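Local coordinates for protein transcriptional regulator AcuR (Rhodobacter sphaeroides 2.4.1, PDB 3BRU) that represses transcription of its own operon as a TetR-family DNA-binding regulator, probably by binding two operator sequences in the promoter, at residues Q95-G100 with R157-L162; L105-L110 with F163-A168; I187-A192 with H206-T211; A80-Y85 with G127-N132. All coordinates share one frame; numbering follows the deposited sequence.

Contact 1: residues Q95-G100 with R157-L162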
loop_
_atom_site.group_PDB
_atom_site.type_symbol
_atom_site.label_atom_id
_atom_site.label_comp_id
_atom_site.label_asym_id
_atom_site.label_seq_id
_atom_site.Cartn_x
_atom_site.Cartn_y
_atom_site.Cartn_z
ATOM N N GLN A 95 -6.103 23.458 1.475
ATOM C CA GLN A 95 -6.094 24.024 2.826
ATOM C C GLN A 95 -4.662 24.081 3.355
ATOM O O GLN A 95 -4.242 25.113 3.895
ATOM C CB GLN A 95 -6.996 23.225 3.763
ATOM C CG GLN A 95 -8.069 24.051 4.321
ATOM C CD GLN A 95 -8.999 23.304 5.271
ATOM O OE1 GLN A 95 -9.178 23.710 6.412
ATOM N NE2 GLN A 95 -9.619 22.238 4.794
ATOM N N ALA A 96 -3.926 22.982 3.158
ATOM C CA ALA A 96 -2.559 22.853 3.627
ATOM C C ALA A 96 -1.575 23.559 2.677
ATOM O O ALA A 96 -0.934 24.556 3.057
ATOM C CB ALA A 96 -2.197 21.388 3.823
ATOM N N PHE A 97 -1.493 23.080 1.437
ATOM C CA PHE A 97 -0.468 23.529 0.486
ATOM C C PHE A 97 -0.583 24.989 0.082
ATOM O O PHE A 97 0.442 25.602 -0.250
ATOM C CB PHE A 97 -0.471 22.660 -0.776
ATOM C CG PHE A 97 0.134 21.287 -0.592
ATOM C CD1 PHE A 97 0.290 20.723 0.678
ATOM C CD2 PHE A 97 0.520 20.538 -1.712
ATOM C CE1 PHE A 97 0.862 19.439 0.840
ATOM C CE2 PHE A 97 1.077 19.263 -1.565
ATOM C CZ PHE A 97 1.248 18.708 -0.287
ATOM N N LEU A 98 -1.806 25.540 0.082
ATOM C CA LEU A 98 -2.010 26.947 -0.312
ATOM C C LEU A 98 -2.094 27.949 0.857
ATOM O O LEU A 98 -2.348 29.144 0.637
ATOM C CB LEU A 98 -3.224 27.117 -1.233
ATOM C CG LEU A 98 -3.303 26.325 -2.538
ATOM C CD1 LEU A 98 -4.415 26.909 -3.322
ATOM C CD2 LEU A 98 -2.013 26.354 -3.357
ATOM N N ASP A 99 -1.862 27.474 2.080
ATOM C CA ASP A 99 -1.825 28.346 3.270
ATOM C C ASP A 99 -0.529 29.165 3.355
ATOM O O ASP A 99 0.509 28.650 3.795
ATOM C CB ASP A 99 -2.029 27.555 4.583
ATOM C CG ASP A 99 -2.205 28.486 5.819
ATOM O OD1 ASP A 99 -1.873 29.694 5.741
ATOM O OD2 ASP A 99 -2.674 28.026 6.884
ATOM N N GLY A 100 -0.632 30.443 2.974
ATOM C CA GLY A 100 0.486 31.401 2.946
ATOM C C GLY A 100 0.928 31.911 4.308
ATOM O O GLY A 100 1.936 32.618 4.406
ATOM N N ARG A 157 2.862 16.256 -8.299
ATOM C CA ARG A 157 3.161 17.571 -8.896
ATOM C C ARG A 157 2.925 18.730 -7.913
ATOM O O ARG A 157 3.669 19.723 -7.906
ATOM C CB ARG A 157 2.272 17.816 -10.111
ATOM C CG ARG A 157 2.945 17.675 -11.411
ATOM C CD ARG A 157 1.984 18.019 -12.588
ATOM N NE ARG A 157 1.093 16.897 -12.899
ATOM C CZ ARG A 157 -0.229 16.917 -12.735
ATOM N NH1 ARG A 157 -0.869 18.022 -12.291
ATOM N NH2 ARG A 157 -0.915 15.819 -13.022
ATOM N N ARG A 158 1.871 18.634 -7.105
ATOM C CA ARG A 158 1.592 19.705 -6.142
ATOM C C ARG A 158 2.667 19.724 -5.049
ATOM O O ARG A 158 3.099 20.783 -4.611
ATOM C CB ARG A 158 0.200 19.550 -5.532
ATOM C CG ARG A 158 -0.915 19.709 -6.541
ATOM C CD ARG A 158 -2.272 19.703 -5.833
ATOM N NE ARG A 158 -2.470 20.920 -5.043
ATOM C CZ ARG A 158 -3.630 21.304 -4.500
ATOM N NH1 ARG A 158 -4.737 20.562 -4.640
ATOM N NH2 ARG A 158 -3.681 22.448 -3.827
ATOM N N THR A 159 3.110 18.529 -4.661
ATOM C CA THR A 159 4.083 18.321 -3.596
ATOM C C THR A 159 5.501 18.742 -4.011
ATOM O O THR A 159 6.193 19.368 -3.219
ATOM C CB THR A 159 4.015 16.863 -3.116
ATOM O OG1 THR A 159 2.649 16.577 -2.821
ATOM C CG2 THR A 159 4.850 16.605 -1.868
ATOM N N ALA A 160 5.909 18.417 -5.236
ATOM C CA ALA A 160 7.184 18.880 -5.787
ATOM C C ALA A 160 7.230 20.399 -5.840
ATOM O O ALA A 160 8.247 21.001 -5.533
ATOM C CB ALA A 160 7.416 18.305 -7.144
ATOM N N GLN A 161 6.118 21.018 -6.205
ATOM C CA GLN A 161 6.040 22.482 -6.224
ATOM C C GLN A 161 6.244 23.027 -4.799
ATOM O O GLN A 161 6.992 23.968 -4.605
ATOM C CB GLN A 161 4.729 22.942 -6.828
ATOM C CG GLN A 161 4.590 24.449 -6.969
ATOM C CD GLN A 161 3.115 24.887 -7.043
ATOM O OE1 GLN A 161 2.197 24.050 -7.174
ATOM N NE2 GLN A 161 2.881 26.202 -6.954
ATOM N N LEU A 162 5.626 22.374 -3.808
ATOM C CA LEU A 162 5.848 22.679 -2.399
ATOM C C LEU A 162 7.329 22.596 -2.041
ATOM O O LEU A 162 7.878 23.535 -1.428
ATOM C CB LEU A 162 5.047 21.725 -1.513
ATOM C CG LEU A 162 4.986 22.050 -0.020
ATOM C CD1 LEU A 162 4.709 23.536 0.159
ATOM C CD2 LEU A 162 3.878 21.250 0.677
#
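Phe97, in the last turn of helix 74-97, drives its ring against helix 143-167 at Arg158, Thr159 and Leu162, a helix-to-helix contact inside the all-helical regulatory core of a TetR-type repressor. The tight part is the ring. Leu162 CD2 sits over one face, 3.6 Å from the ring centroid and 15° off its normal, a CH-pi contact displaced toward the CD1-CE1 rim. The Phe97 and Leu162 side chains cross at about a right angle. At the ring edge, Thr159 OG1 lies in plane, 3.4 Å from Phe97 CE2; this hydroxyl has its hydrogen bonds elsewhere, with Trp155 O and Trp186 NE1. Replacing Phe97 with an alanine would probably open a gap beneath Leu162 CD2 and leave the methyl without its aromatic partner. The looser side lies at the helix end, where Leu98, the first residue to leave helical geometry, is exposed. There the Arg158 chain bends at chi3 (70°), and its guanidinium forms a salt bridge to Asp94 and a hydrogen bond to Ala90 O. Leu98 meets that group only at its edge, CG lying 4.1 Å from Arg158 NH2.

Contact 2: residues L105-L110 with F163-A168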
loop_
_atom_site.group_PDB
_atom_site.type_symbol
_atom_site.label_atom_id
_atom_site.label_comp_id
_atom_site.label_asym_id
_atom_site.label_seq_id
_atom_site.Cartn_x
_atom_site.Cartn_y
_atom_site.Cartn_z
ATOM N N LEU A 105 7.486 23.673 4.551
ATOM C CA LEU A 105 7.503 22.366 5.221
ATOM C C LEU A 105 6.448 22.237 6.293
ATOM O O LEU A 105 5.941 21.153 6.516
ATOM C CB LEU A 105 8.879 22.033 5.762
ATOM C CG LEU A 105 9.930 21.782 4.659
ATOM C CD1 LEU A 105 11.268 21.590 5.314
ATOM C CD2 LEU A 105 9.588 20.595 3.696
ATOM N N ALA A 106 6.109 23.355 6.941
ATOM C CA ALA A 106 4.984 23.367 7.865
ATOM C C ALA A 106 3.626 23.078 7.223
ATOM O O ALA A 106 2.760 22.509 7.891
ATOM C CB ALA A 106 4.944 24.651 8.717
ATOM N N ARG A 107 3.434 23.466 5.954
ATOM C CA ARG A 107 2.242 23.084 5.194
ATOM C C ARG A 107 2.158 21.576 4.957
ATOM O O ARG A 107 1.063 21.018 4.886
ATOM C CB ARG A 107 2.201 23.753 3.826
ATOM C CG ARG A 107 2.093 25.231 3.852
ATOM C CD ARG A 107 2.425 25.739 2.505
ATOM N NE ARG A 107 2.794 27.128 2.611
ATOM C CZ ARG A 107 3.302 27.842 1.608
ATOM N NH1 ARG A 107 3.491 27.281 0.420
ATOM N NH2 ARG A 107 3.610 29.124 1.794
ATOM N N LEU A 108 3.306 20.934 4.789
ATOM C CA LEU A 108 3.328 19.489 4.605
ATOM C C LEU A 108 2.965 18.772 5.915
ATOM O O LEU A 108 2.248 17.805 5.902
ATOM C CB LEU A 108 4.675 19.014 4.029
ATOM C CG LEU A 108 4.729 17.492 3.759
ATOM C CD1 LEU A 108 3.779 17.063 2.627
ATOM C CD2 LEU A 108 6.170 16.965 3.514
ATOM N N ARG A 109 3.477 19.265 7.032
ATOM C CA ARG A 109 3.157 18.729 8.362
ATOM C C ARG A 109 1.694 18.960 8.723
ATOM O O ARG A 109 1.085 18.093 9.329
ATOM C CB ARG A 109 4.065 19.332 9.429
ATOM C CG ARG A 109 5.519 18.859 9.284
ATOM C CD ARG A 109 6.438 19.367 10.427
ATOM N NE ARG A 109 7.349 20.443 9.989
ATOM C CZ ARG A 109 7.225 21.747 10.283
ATOM N NH1 ARG A 109 8.126 22.620 9.826
ATOM N NH2 ARG A 109 6.205 22.200 11.030
ATOM N N LEU A 110 1.128 20.107 8.321
ATOM C CA LEU A 110 -0.308 20.355 8.494
ATOM C C LEU A 110 -1.181 19.332 7.748
ATOM O O LEU A 110 -2.102 18.789 8.323
ATOM C CB LEU A 110 -0.690 21.795 8.123
ATOM C CG LEU A 110 -2.188 22.125 8.238
ATOM C CD1 LEU A 110 -2.727 22.093 9.709
ATOM C CD2 LEU A 110 -2.455 23.456 7.632
ATOM N N PHE A 163 7.957 21.476 -2.436
ATOM C CA PHE A 163 9.388 21.263 -2.243
ATOM C C PHE A 163 10.267 22.297 -2.975
ATOM O O PHE A 163 11.294 22.678 -2.434
ATOM C CB PHE A 163 9.837 19.822 -2.582
ATOM C CG PHE A 163 9.253 18.756 -1.680
ATOM C CD1 PHE A 163 8.994 19.005 -0.331
ATOM C CD2 PHE A 163 8.983 17.476 -2.171
ATOM C CE1 PHE A 163 8.435 17.993 0.502
ATOM C CE2 PHE A 163 8.453 16.473 -1.344
ATOM C CZ PHE A 163 8.172 16.731 -0.005
ATOM N N ARG A 164 9.904 22.725 -4.187
ATOM C CA ARG A 164 10.648 23.812 -4.850
ATOM C C ARG A 164 10.578 25.111 -4.064
ATOM O O ARG A 164 11.558 25.834 -3.987
ATOM C CB ARG A 164 10.180 24.054 -6.280
ATOM C CG ARG A 164 10.807 23.127 -7.266
ATOM C CD ARG A 164 10.554 23.543 -8.724
ATOM N NE ARG A 164 9.125 23.464 -9.031
ATOM C CZ ARG A 164 8.472 22.351 -9.362
ATOM N NH1 ARG A 164 9.138 21.186 -9.484
ATOM N NH2 ARG A 164 7.153 22.421 -9.570
ATOM N N GLU A 165 9.428 25.412 -3.474
ATOM C CA GLU A 165 9.318 26.569 -2.590
ATOM C C GLU A 165 10.099 26.406 -1.286
ATOM O O GLU A 165 10.635 27.386 -0.764
ATOM C CB GLU A 165 7.862 26.874 -2.296
ATOM C CG GLU A 165 7.084 27.191 -3.543
ATOM C CD GLU A 165 5.568 27.112 -3.342
ATOM O OE1 GLU A 165 5.114 26.951 -2.171
ATOM O OE2 GLU A 165 4.827 27.220 -4.363
ATOM N N ALA A 166 10.157 25.179 -0.752
ATOM C CA ALA A 166 11.017 24.878 0.398
ATOM C C ALA A 166 12.495 25.092 0.066
ATOM O O ALA A 166 13.236 25.552 0.926
ATOM C CB ALA A 166 10.774 23.484 0.939
ATOM N N GLN A 167 12.918 24.820 -1.168
ATOM C CA GLN A 167 14.301 25.107 -1.576
ATOM C C GLN A 167 14.594 26.596 -1.712
ATOM O O GLN A 167 15.652 27.058 -1.297
ATOM C CB GLN A 167 14.637 24.408 -2.888
ATOM C CG GLN A 167 14.831 22.922 -2.715
ATOM C CD GLN A 167 15.348 22.244 -3.952
ATOM O OE1 GLN A 167 14.812 22.425 -5.039
ATOM N NE2 GLN A 167 16.379 21.433 -3.791
ATOM N N ALA A 168 13.643 27.327 -2.293
ATOM C CA ALA A 168 13.788 28.741 -2.632
ATOM C C ALA A 168 13.822 29.644 -1.402
ATOM O O ALA A 168 14.087 30.837 -1.505
ATOM C CB ALA A 168 12.671 29.174 -3.590
#
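Arg107 NH1 reaches Glu165 OE1 at 3.1 Å, forming a salt bridge whose hydrogen bond is weak because the N-H...O angle is only 126°. The oxygen lies at the guanidinium edge, near its plane, but the carboxylate is turned 75° from that plane, so the two flat groups do not pair side by side. Both chains are extended: Arg107 from CG to NE, and Glu165 beyond CG. The rest of the guanidinium is held by backbone oxygens near the start of helix 104-120: NH2 bonds to Leu102 O, and NE lies 3.0 Å from Asp99 O. These partners probably help to fix its rotation.

Beside this polar bridge the contact is apolar. Leu108 CD2 comes to the edge of the Phe163 ring, 3.9 Å from CE1. Leu105 CD2 approaches the same edge, 4.3 Å from Phe163 CE1, and also lies 4.2 Å from Ala166 CB. The small methyl of Ala166 marks the closest backbone approach, its CA 6.5 Å from Leu105 CA. Phe216 and Phe185 pack on Leu108 from outside the two segments. The short segments 105-110 and 163-167 have axes 10.3 Å apart and run at 144°, so the helices they belong to pair roughly antiparallel, an arrangement characteristic of the helical C-terminal regulatory domain of TetR-family repressors.

Contact 3: residues I187-A192 with H206-T211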
loop_
_atom_site.group_PDB
_atom_site.type_symbol
_atom_site.label_atom_id
_atom_site.label_comp_id
_atom_site.label_asym_id
_atom_site.label_seq_id
_atom_site.Cartn_x
_atom_site.Cartn_y
_atom_site.Cartn_z
ATOM N N ILE A 187 4.755 7.564 -2.260
ATOM C CA ILE A 187 5.014 6.118 -2.086
ATOM C C ILE A 187 4.919 5.760 -0.578
ATOM O O ILE A 187 4.199 4.849 -0.187
ATOM C CB ILE A 187 6.430 5.678 -2.610
ATOM C CG1 ILE A 187 6.546 5.720 -4.144
ATOM C CG2 ILE A 187 6.838 4.312 -2.004
ATOM C CD1 ILE A 187 7.987 5.541 -4.665
ATOM N N GLY A 188 5.639 6.492 0.257
ATOM C CA GLY A 188 5.706 6.166 1.675
ATOM C C GLY A 188 4.435 6.440 2.444
ATOM O O GLY A 188 4.034 5.636 3.308
ATOM N N TRP A 189 3.789 7.560 2.120
ATOM C CA TRP A 189 2.516 7.945 2.776
ATOM C C TRP A 189 1.350 6.994 2.524
ATOM O O TRP A 189 0.577 6.720 3.391
ATOM C CB TRP A 189 2.153 9.364 2.371
ATOM C CG TRP A 189 0.928 9.890 2.977
ATOM C CD1 TRP A 189 -0.225 10.187 2.330
ATOM C CD2 TRP A 189 0.713 10.195 4.355
ATOM N NE1 TRP A 189 -1.159 10.679 3.219
ATOM C CE2 TRP A 189 -0.608 10.685 4.474
ATOM C CE3 TRP A 189 1.497 10.072 5.516
ATOM C CZ2 TRP A 189 -1.160 11.085 5.709
ATOM C CZ3 TRP A 189 0.948 10.468 6.746
ATOM C CH2 TRP A 189 -0.370 10.965 6.826
ATOM N N GLU A 190 1.232 6.489 1.310
ATOM C CA GLU A 190 0.237 5.455 1.018
ATOM C C GLU A 190 0.498 4.145 1.792
ATOM O O GLU A 190 -0.457 3.439 2.170
ATOM C CB GLU A 190 0.154 5.189 -0.496
ATOM C CG GLU A 190 -0.535 6.275 -1.308
ATOM C CD GLU A 190 -2.045 6.437 -1.001
ATOM O OE1 GLU A 190 -2.703 5.487 -0.482
ATOM O OE2 GLU A 190 -2.583 7.536 -1.270
ATOM N N GLY A 191 1.776 3.829 2.026
ATOM C CA GLY A 191 2.154 2.627 2.761
ATOM C C GLY A 191 1.950 2.801 4.247
ATOM O O GLY A 191 1.649 1.829 4.961
ATOM N N ALA A 192 2.149 4.038 4.734
ATOM C CA ALA A 192 1.825 4.404 6.127
ATOM C C ALA A 192 0.299 4.301 6.392
ATOM O O ALA A 192 -0.123 3.758 7.407
ATOM C CB ALA A 192 2.361 5.792 6.459
ATOM N N HIS A 206 3.102 8.310 12.256
ATOM C CA HIS A 206 4.083 9.114 12.964
ATOM C C HIS A 206 5.477 8.600 12.637
ATOM O O HIS A 206 6.438 9.362 12.458
ATOM C CB HIS A 206 3.872 9.053 14.482
ATOM C CG HIS A 206 2.502 9.469 14.940
ATOM N ND1 HIS A 206 1.963 9.046 16.141
ATOM C CD2 HIS A 206 1.571 10.273 14.374
ATOM C CE1 HIS A 206 0.767 9.586 16.300
ATOM N NE2 HIS A 206 0.497 10.313 15.231
ATOM N N SER A 207 5.573 7.287 12.563
ATOM C CA SER A 207 6.814 6.604 12.256
ATOM C C SER A 207 7.322 6.988 10.871
ATOM O O SER A 207 8.492 7.337 10.711
ATOM C CB SER A 207 6.610 5.103 12.330
ATOM O OG SER A 207 7.876 4.511 12.312
ATOM N N PHE A 208 6.438 6.941 9.883
ATOM C CA PHE A 208 6.792 7.397 8.543
ATOM C C PHE A 208 7.268 8.881 8.476
ATOM O O PHE A 208 8.299 9.174 7.883
ATOM C CB PHE A 208 5.670 7.143 7.518
ATOM C CG PHE A 208 5.857 7.938 6.250
ATOM C CD1 PHE A 208 6.874 7.599 5.345
ATOM C CD2 PHE A 208 5.087 9.078 6.010
ATOM C CE1 PHE A 208 7.101 8.351 4.206
ATOM C CE2 PHE A 208 5.311 9.853 4.855
ATOM C CZ PHE A 208 6.319 9.472 3.942
ATOM N N THR A 209 6.517 9.807 9.070
ATOM C CA THR A 209 6.828 11.239 8.922
ATOM C C THR A 209 8.036 11.668 9.742
ATOM O O THR A 209 8.811 12.541 9.335
ATOM C CB THR A 209 5.588 12.169 9.242
ATOM O OG1 THR A 209 5.162 11.980 10.590
ATOM C CG2 THR A 209 4.421 11.888 8.302
ATOM N N ARG A 210 8.183 11.044 10.906
ATOM C CA ARG A 210 9.330 11.253 11.753
ATOM C C ARG A 210 10.603 10.924 10.978
ATOM O O ARG A 210 11.550 11.692 10.959
ATOM C CB ARG A 210 9.202 10.361 12.976
ATOM C CG ARG A 210 10.124 10.715 14.119
ATOM C CD ARG A 210 9.705 10.024 15.460
ATOM N NE ARG A 210 8.372 10.433 15.956
ATOM C CZ ARG A 210 7.322 9.619 16.143
ATOM N NH1 ARG A 210 7.405 8.299 15.894
ATOM N NH2 ARG A 210 6.174 10.136 16.593
ATOM N N THR A 211 10.609 9.779 10.309
ATOM C CA THR A 211 11.788 9.321 9.557
ATOM C C THR A 211 11.980 10.097 8.247
ATOM O O THR A 211 13.084 10.512 7.941
ATOM C CB THR A 211 11.771 7.791 9.424
ATOM O OG1 THR A 211 11.802 7.240 10.753
ATOM C CG2 THR A 211 12.957 7.262 8.633
#
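Two neighbouring helices of the C-terminal regulatory domain, 178-199 and 203-212, form an antiparallel hairpin in which Phe208 lies against Gly188, Trp189 and Ala192. The short segments run at 157° to each other, with axes 9.6 Å apart. Phe208 CG is anti to the backbone N (chi1 164°), and one face of its ring rests on the peptide link between Gly188 and Trp189. Phe208 CE1 approaches Gly188 CA to 3.6 Å, where any CB on the glycine would collide with the ring. Trp189 N lies 3.7 Å from Phe208 CZ. The indole crosses the phenyl side chain at about a right angle, with Phe208 CD2 in plane at the indole edge, 3.8 Å from Trp189 CE3. Nearer the hairpin turn, Ala192 CB meets Phe208 CB at 3.7 Å. An alanine in place of Phe208 would probably open a gap over the Gly188-Trp189 peptide and leave Trp189 CE3 without the phenyl ring atoms at its edge. Both helices also pack on the second subunit: Ala192 meets its Ile187, and Thr211 its Ala184. This pairing of the last two helices is consistent with the four-helix dimer interface of TetR-family regulators.

Contact 4: residues A80-Y85 with G127-N132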
loop_
_atom_site.group_PDB
_atom_site.type_symbol
_atom_site.label_atom_id
_atom_site.label_comp_id
_atom_site.label_asym_id
_atom_site.label_seq_id
_atom_site.Cartn_x
_atom_site.Cartn_y
_atom_site.Cartn_z
ATOM N N ALA A 80 -16.265 7.123 -11.592
ATOM C CA ALA A 80 -16.923 8.290 -11.035
ATOM C C ALA A 80 -16.477 8.531 -9.599
ATOM O O ALA A 80 -16.365 9.684 -9.179
ATOM C CB ALA A 80 -18.468 8.135 -11.086
ATOM N N LEU A 81 -16.266 7.455 -8.834
ATOM C CA LEU A 81 -15.803 7.601 -7.445
ATOM C C LEU A 81 -14.395 8.134 -7.384
ATOM O O LEU A 81 -14.103 8.913 -6.515
ATOM C CB LEU A 81 -15.902 6.300 -6.631
ATOM C CG LEU A 81 -17.298 5.743 -6.406
ATOM C CD1 LEU A 81 -17.199 4.335 -5.811
ATOM C CD2 LEU A 81 -18.127 6.672 -5.536
ATOM N N ILE A 82 -13.526 7.674 -8.280
ATOM C CA ILE A 82 -12.171 8.212 -8.375
ATOM C C ILE A 82 -12.209 9.722 -8.718
ATOM O O ILE A 82 -11.529 10.512 -8.069
ATOM C CB ILE A 82 -11.314 7.450 -9.419
ATOM C CG1 ILE A 82 -11.028 6.024 -8.981
ATOM C CG2 ILE A 82 -10.004 8.178 -9.706
ATOM C CD1 ILE A 82 -10.655 5.133 -10.195
ATOM N N GLU A 83 -13.002 10.115 -9.719
ATOM C CA GLU A 83 -13.199 11.550 -10.032
ATOM C C GLU A 83 -13.748 12.342 -8.851
ATOM O O GLU A 83 -13.356 13.487 -8.643
ATOM C CB GLU A 83 -14.077 11.748 -11.261
ATOM C CG GLU A 83 -13.396 11.289 -12.527
ATOM C CD GLU A 83 -14.349 11.041 -13.726
ATOM O OE1 GLU A 83 -15.593 10.864 -13.540
ATOM O OE2 GLU A 83 -13.837 11.024 -14.881
ATOM N N ALA A 84 -14.620 11.735 -8.051
ATOM C CA ALA A 84 -15.191 12.457 -6.892
ATOM C C ALA A 84 -14.147 12.653 -5.799
ATOM O O ALA A 84 -14.053 13.738 -5.200
ATOM C CB ALA A 84 -16.438 11.735 -6.334
ATOM N N TYR A 85 -13.378 11.591 -5.553
ATOM C CA TYR A 85 -12.308 11.564 -4.569
ATOM C C TYR A 85 -11.182 12.524 -4.972
ATOM O O TYR A 85 -10.687 13.284 -4.155
ATOM C CB TYR A 85 -11.791 10.140 -4.394
ATOM C CG TYR A 85 -10.860 9.986 -3.218
ATOM C CD1 TYR A 85 -11.361 9.764 -1.927
ATOM C CD2 TYR A 85 -9.484 10.089 -3.385
ATOM C CE1 TYR A 85 -10.505 9.608 -0.832
ATOM C CE2 TYR A 85 -8.616 9.959 -2.303
ATOM C CZ TYR A 85 -9.129 9.723 -1.036
ATOM O OH TYR A 85 -8.266 9.623 0.022
ATOM N N GLY A 127 -9.229 4.200 4.753
ATOM C CA GLY A 127 -7.969 4.641 4.202
ATOM C C GLY A 127 -8.141 5.500 2.978
ATOM O O GLY A 127 -9.159 6.195 2.804
ATOM N N CYS A 128 -7.127 5.445 2.121
ATOM C CA CYS A 128 -7.134 6.185 0.892
ATOM C C CYS A 128 -7.837 5.333 -0.172
ATOM O O CYS A 128 -7.511 4.162 -0.349
ATOM C CB CYS A 128 -5.705 6.524 0.481
ATOM S SG CYS A 128 -5.691 7.524 -0.999
ATOM N N LEU A 129 -8.799 5.922 -0.868
ATOM C CA LEU A 129 -9.464 5.241 -1.980
ATOM C C LEU A 129 -8.472 4.826 -3.075
ATOM O O LEU A 129 -8.550 3.733 -3.625
ATOM C CB LEU A 129 -10.560 6.131 -2.591
ATOM C CG LEU A 129 -11.193 5.491 -3.819
ATOM C CD1 LEU A 129 -12.109 4.392 -3.360
ATOM C CD2 LEU A 129 -11.948 6.474 -4.657
ATOM N N VAL A 130 -7.551 5.732 -3.387
ATOM C CA VAL A 130 -6.585 5.534 -4.441
ATOM C C VAL A 130 -5.570 4.446 -4.105
ATOM O O VAL A 130 -5.125 3.675 -4.976
ATOM C CB VAL A 130 -5.925 6.892 -4.813
ATOM C CG1 VAL A 130 -4.684 6.700 -5.705
ATOM C CG2 VAL A 130 -6.972 7.791 -5.477
ATOM N N GLY A 131 -5.203 4.383 -2.837
ATOM C CA GLY A 131 -4.315 3.328 -2.364
ATOM C C GLY A 131 -5.034 2.006 -2.346
ATOM O O GLY A 131 -4.466 0.995 -2.797
ATOM N N ASN A 132 -6.262 1.985 -1.812
ATOM C CA ASN A 132 -7.052 0.729 -1.821
ATOM C C ASN A 132 -7.206 0.165 -3.222
ATOM O O ASN A 132 -6.995 -1.026 -3.425
ATOM C CB ASN A 132 -8.455 0.886 -1.235
ATOM C CG ASN A 132 -8.465 1.159 0.266
ATOM O OD1 ASN A 132 -7.416 1.323 0.929
ATOM N ND2 ASN A 132 -9.672 1.209 0.820
#
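The aromatic contacts centre on Tyr85, whose ring lies against Leu129 and Cys128 at the start of helix 129-135. Leu129 CB stands over the centre of one ring face, 3.8 Å from the centroid and 12° off the normal, a well-centred CH-pi contact. With Tyr85 CG anti to the backbone N (chi1 -170°), the ring extends toward 127-132, and the Tyr85 and Leu129 side chains slide past each other in opposite directions. Cys128 SG approaches the ring obliquely, 5.0 Å from its centroid, in a sulfur-aromatic contact; it lies 4.0 Å from Tyr85 CE2.

Apolar packing widens the contact toward the preceding turn of helix 74-97. Leu129 CD2 lies 3.7 Å from Tyr85 CB and also reaches Leu81 and Ile82. Val130 CG2 approaches the ring obliquely, 4.0 Å from Tyr85 CD2. In TetR-family proteins the helix that follows the helix-turn-helix unit joins the DNA-binding domain to the regulatory body; here 80-85 belongs to that helix. Leu43 of helix 31-45 touches both Leu81 and Leu129, while Trp155 of helix 143-167 packs on Tyr85.

The polar contacts lie at the start of helix 129-135. Cys128 occupies the N-cap position, and its sulfur accepts a weak capping bond from Gly131 N at 3.7 Å. One turn into the helix, Asn132 bonds elsewhere: its ND2 to Leu43 O, while OD1 receives a weak bond from Lys197 NZ.

In the fold
Contacts 1 and 2 are neighbours, their centres 7 Å apart, each using a consecutive part of helix 143-167, and they touch where Arg107 of contact 2 lies against the backbone of 95-100 and the side chain of Leu162. Contact 4 uses the same helix 74-97 as contact 1, but nearer the DNA-binding domain; their centres are about 20 Å apart. Contact 3 lies about 17 Å from contact 2 and 19 Å from contact 4, centre to centre. It nevertheless touches contact 4, where Glu190 OE2 comes 3.1 Å from Cys128 SG. Contacts 3 and 4 both reach the second subunit, whereas the segments of contacts 1 and 2 do not.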